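PDB 1QB8: adenine phosphoribosyltransferase from Leishmania donovani, which probably catalyses the transfer of the phosphoribosyl group of 5-phospho-alpha-D-ribose 1-diphosphate to adenine, giving AMP and diphosphate in purine salvage. Local coordinates for residues T73-F78 / V142-V147. Residues are numbered along the deposited sequence; the frame is centred on the assembly and turned at random.
Sequences THILGF and VLIDDV. With AMP (adenosine monophosphate), chain C.
Four backbone hydrogen bonds join H74-F78 in parallel to V142-I144: V142 N to H74 O, L76 N to V142 O (2.7 Å, the shortest), I144 N to L76 O and F78 N to I144 O.

Apolar packing covers both faces. On one, I75 lies alongside V142, its CD1 3.7 Å from V142 CB, and I144 CG2 comes within 3.7 Å of the CA of G77. On the other, L76 and L143 meet more loosely and turn toward helix 152-163. The pair are neighbouring strands inside the sheet of the type I phosphoribosyltransferase fold, strand 74-78 flanked on its far side by 97-100 and strand 140-145 by 167-173, and the C-terminal end of 142-147 reaches the nucleotide.

The F78 ring lies across L143-D145, CG anti to its own carbonyl carbon (chi1 -57°). One face lies under I144 O, L143 CD2 meets the rim in plane 3.9 Å from F78 CZ, and F78 CD2 is 3.4 Å from D145 OD1, the ring and carboxylate planes 66° apart.

D146 N donates to D145 OD2 from above the carboxylate plane. D145, an AMP- and magnesium-binding residue, places OD1 unusually close to AMP O3', at 2.4 Å, while V147 sets both methyls against the adenine.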
ATOM      1  N   THR A  73     -12.419  11.888  10.254  1.00 21.07           N
ATOM      2  CA  THR A  73     -12.091  11.024  11.372  1.00 20.90           C
ATOM      3  C   THR A  73     -11.334   9.777  10.907  1.00 21.61           C
ATOM      4  O   THR A  73     -10.647   9.132  11.700  1.00 21.84           O
ATOM      5  CB  THR A  73     -13.367  10.580  12.108  1.00 22.15           C
ATOM      6  OG1 THR A  73     -14.131   9.715  11.258  1.00 22.15           O
ATOM      7  CG2 THR A  73     -14.220  11.795  12.479  1.00 19.74           C
ATOM      8  N   HIS A  74     -11.452   9.453   9.620  1.00 21.48           N
ATOM      9  CA  HIS A  74     -10.808   8.268   9.047  1.00 21.41           C
ATOM     10  C   HIS A  74     -10.391   8.469   7.596  1.00 21.83           C
ATOM     11  O   HIS A  74     -10.955   9.296   6.875  1.00 21.36           O
ATOM     12  CB  HIS A  74     -11.778   7.068   9.032  1.00 20.82           C
ATOM     13  CG  HIS A  74     -12.196   6.571  10.385  1.00 21.01           C
ATOM     14  ND1 HIS A  74     -13.113   7.231  11.174  1.00 20.67           N
ATOM     15  CD2 HIS A  74     -11.878   5.434  11.051  1.00 19.75           C
ATOM     16  CE1 HIS A  74     -13.346   6.520  12.263  1.00 20.19           C
ATOM     17  NE2 HIS A  74     -12.610   5.425  12.212  1.00 20.88           N
ATOM     18  N   ILE A  75      -9.421   7.668   7.171  1.00 20.56           N
ATOM     19  CA  ILE A  75      -8.957   7.665   5.789  1.00 20.68           C
ATOM     20  C   ILE A  75      -9.124   6.201   5.339  1.00 19.48           C
ATOM     21  O   ILE A  75      -8.633   5.285   6.002  1.00 18.70           O
ATOM     22  CB  ILE A  75      -7.457   8.038   5.648  1.00 21.48           C
ATOM     23  CG1 ILE A  75      -7.148   9.390   6.299  1.00 23.52           C
ATOM     24  CG2 ILE A  75      -7.067   8.065   4.175  1.00 23.35           C
ATOM     25  CD1 ILE A  75      -7.828  10.572   5.664  1.00 23.61           C
ATOM     26  N   LEU A  76      -9.871   5.981   4.262  1.00 17.22           N
ATOM     27  CA  LEU A  76     -10.078   4.635   3.734  1.00 16.75           C
ATOM     28  C   LEU A  76      -9.383   4.528   2.376  1.00 16.78           C
ATOM     29  O   LEU A  76      -9.840   5.115   1.396  1.00 17.63           O
ATOM     30  CB  LEU A  76     -11.571   4.343   3.580  1.00 17.69           C
ATOM     31  CG  LEU A  76     -11.961   3.040   2.874  1.00 19.42           C
ATOM     32  CD1 LEU A  76     -11.588   1.851   3.742  1.00 15.98           C
ATOM     33  CD2 LEU A  76     -13.451   3.037   2.582  1.00 17.49           C
ATOM     34  N   GLY A  77      -8.281   3.781   2.326  1.00 13.92           N
ATOM     35  CA  GLY A  77      -7.536   3.623   1.090  1.00 11.15           C
ATOM     36  C   GLY A  77      -7.855   2.320   0.397  1.00 14.17           C
ATOM     37  O   GLY A  77      -8.063   1.300   1.048  1.00 13.83           O
ATOM     38  N   PHE A  78      -7.845   2.353  -0.932  1.00 13.65           N
ATOM     39  CA  PHE A  78      -8.165   1.188  -1.746  1.00 13.56           C
ATOM     40  C   PHE A  78      -6.931   0.334  -2.059  1.00 14.97           C
ATOM     41  O   PHE A  78      -5.868   0.856  -2.393  1.00 13.56           O
ATOM     42  CB  PHE A  78      -8.841   1.638  -3.056  1.00 14.18           C
ATOM     43  CG  PHE A  78     -10.106   2.464  -2.865  1.00 15.37           C
ATOM     44  CD1 PHE A  78     -10.664   2.665  -1.601  1.00 15.11           C
ATOM     45  CD2 PHE A  78     -10.738   3.042  -3.966  1.00 15.51           C
ATOM     46  CE1 PHE A  78     -11.825   3.426  -1.440  1.00 16.28           C
ATOM     47  CE2 PHE A  78     -11.897   3.802  -3.820  1.00 15.88           C
ATOM     48  CZ  PHE A  78     -12.443   3.995  -2.552  1.00 17.65           C
ATOM     49  N   VAL A 142     -12.573   9.877   4.450  1.00 17.03           N
ATOM     50  CA  VAL A 142     -11.980  10.339   3.208  1.00 15.32           C
ATOM     51  C   VAL A 142     -11.571   9.065   2.455  1.00 17.77           C
ATOM     52  O   VAL A 142     -10.863   8.214   3.005  1.00 17.58           O
ATOM     53  CB  VAL A 142     -10.730  11.193   3.464  1.00 14.13           C
ATOM     54  CG1 VAL A 142     -10.045  11.548   2.145  1.00 16.00           C
ATOM     55  CG2 VAL A 142     -11.108  12.455   4.203  1.00 14.24           C
ATOM     56  N   LEU A 143     -12.080   8.897   1.235  1.00 16.36           N
ATOM     57  CA  LEU A 143     -11.746   7.735   0.409  1.00 16.20           C
ATOM     58  C   LEU A 143     -10.581   8.131  -0.494  1.00 17.10           C
ATOM     59  O   LEU A 143     -10.583   9.236  -1.051  1.00 16.61           O
ATOM     60  CB  LEU A 143     -12.945   7.322  -0.455  1.00 17.94           C
ATOM     61  CG  LEU A 143     -14.057   6.460   0.148  1.00 17.19           C
ATOM     62  CD1 LEU A 143     -14.585   7.083   1.411  1.00 22.59           C
ATOM     63  CD2 LEU A 143     -15.165   6.298  -0.859  1.00 19.09           C
ATOM     64  N   ILE A 144      -9.605   7.234  -0.666  1.00 16.97           N
ATOM     65  CA  ILE A 144      -8.441   7.544  -1.498  1.00 14.42           C
ATOM     66  C   ILE A 144      -7.890   6.383  -2.326  1.00 14.60           C
ATOM     67  O   ILE A 144      -7.838   5.246  -1.869  1.00 15.56           O
ATOM     68  CB  ILE A 144      -7.298   8.174  -0.645  1.00 12.41           C
ATOM     69  CG1 ILE A 144      -6.216   8.771  -1.550  1.00 12.73           C
ATOM     70  CG2 ILE A 144      -6.689   7.147   0.275  1.00 11.20           C
ATOM     71  CD1 ILE A 144      -5.178   9.605  -0.808  1.00 11.32           C
ATOM     72  N   ASP A 145      -7.483   6.700  -3.554  1.00 14.24           N
ATOM     73  CA  ASP A 145      -6.901   5.742  -4.493  1.00 13.48           C
ATOM     74  C   ASP A 145      -6.056   6.570  -5.465  1.00 15.79           C
ATOM     75  O   ASP A 145      -6.155   7.802  -5.466  1.00 15.46           O
ATOM     76  CB  ASP A 145      -8.005   5.014  -5.259  1.00 12.81           C
ATOM     77  CG  ASP A 145      -7.533   3.703  -5.868  1.00 16.44           C
ATOM     78  OD1 ASP A 145      -8.375   2.994  -6.441  1.00 16.33           O
ATOM     79  OD2 ASP A 145      -6.340   3.352  -5.752  1.00 17.02           O
ATOM     80  N   ASP A 146      -5.233   5.920  -6.288  1.00 14.97           N
ATOM     81  CA  ASP A 146      -4.401   6.672  -7.225  1.00 16.48           C
ATOM     82  C   ASP A 146      -5.124   7.181  -8.471  1.00 17.24           C
ATOM     83  O   ASP A 146      -5.054   8.368  -8.784  1.00 17.45           O
ATOM     84  CB  ASP A 146      -3.129   5.900  -7.607  1.00 14.98           C
ATOM     85  CG  ASP A 146      -3.403   4.701  -8.497  1.00 16.91           C
ATOM     86  OD1 ASP A 146      -2.523   4.378  -9.329  1.00 17.10           O
ATOM     87  OD2 ASP A 146      -4.478   4.077  -8.359  1.00 17.45           O
ATOM     88  N   VAL A 147      -5.867   6.303  -9.142  1.00 17.32           N
ATOM     89  CA  VAL A 147      -6.574   6.679 -10.364  1.00 17.96           C
ATOM     90  C   VAL A 147      -8.073   6.416 -10.317  1.00 19.10           C
ATOM     91  O   VAL A 147      -8.513   5.330  -9.931  1.00 18.96           O
ATOM     92  CB  VAL A 147      -6.009   5.922 -11.600  1.00 16.92           C
ATOM     93  CG1 VAL A 147      -6.773   6.313 -12.853  1.00 16.60           C
ATOM     94  CG2 VAL A 147      -4.528   6.222 -11.788  1.00 16.55           C
TER
HETATM   95  P   AMP C 300     -12.042   1.981 -11.464  1.00 34.75           P
HETATM   96  O1P AMP C 300     -12.709   1.084 -10.491  1.00 29.03           O
HETATM   97  O2P AMP C 300     -12.169   3.441 -11.283  1.00 25.41           O
HETATM   98  O3P AMP C 300     -12.510   1.589 -12.937  1.00 30.07           O
HETATM   99  O5' AMP C 300     -10.564   1.645 -11.520  1.00 35.12           O
HETATM  100  C5' AMP C 300      -9.972   0.502 -10.706  1.00 39.43           C
HETATM  101  C4' AMP C 300      -8.490   0.700 -10.431  1.00 42.45           C
HETATM  102  O4' AMP C 300      -7.785   0.311 -11.608  1.00 41.65           O
HETATM  103  C3' AMP C 300      -8.088   2.169 -10.125  1.00 44.98           C
HETATM  104  O3' AMP C 300      -7.844   2.416  -8.757  1.00 51.95           O
HETATM  105  C2' AMP C 300      -6.783   2.420 -10.813  1.00 45.10           C
HETATM  106  O2' AMP C 300      -5.753   1.966  -9.939  1.00 47.84           O
HETATM  107  C1' AMP C 300      -7.023   1.431 -11.959  1.00 40.77           C
HETATM  108  N9  AMP C 300      -6.896   1.830 -13.334  1.00 36.39           N
HETATM  109  C8  AMP C 300      -7.888   2.035 -14.249  1.00 35.00           C
HETATM  110  N7  AMP C 300      -7.465   2.672 -15.302  1.00 33.03           N
HETATM  111  C5  AMP C 300      -6.110   2.918 -15.102  1.00 31.69           C
HETATM  112  C6  AMP C 300      -5.100   3.552 -15.854  1.00 30.50           C
HETATM  113  N6  AMP C 300      -5.332   4.102 -17.065  1.00 27.71           N
HETATM  114  N1  AMP C 300      -3.863   3.587 -15.293  1.00 31.10           N
HETATM  115  C2  AMP C 300      -3.645   3.044 -14.100  1.00 29.71           C
HETATM  116  N3  AMP C 300      -4.505   2.417 -13.285  1.00 29.97           N
HETATM  117  C4  AMP C 300      -5.758   2.374 -13.838  1.00 33.72           C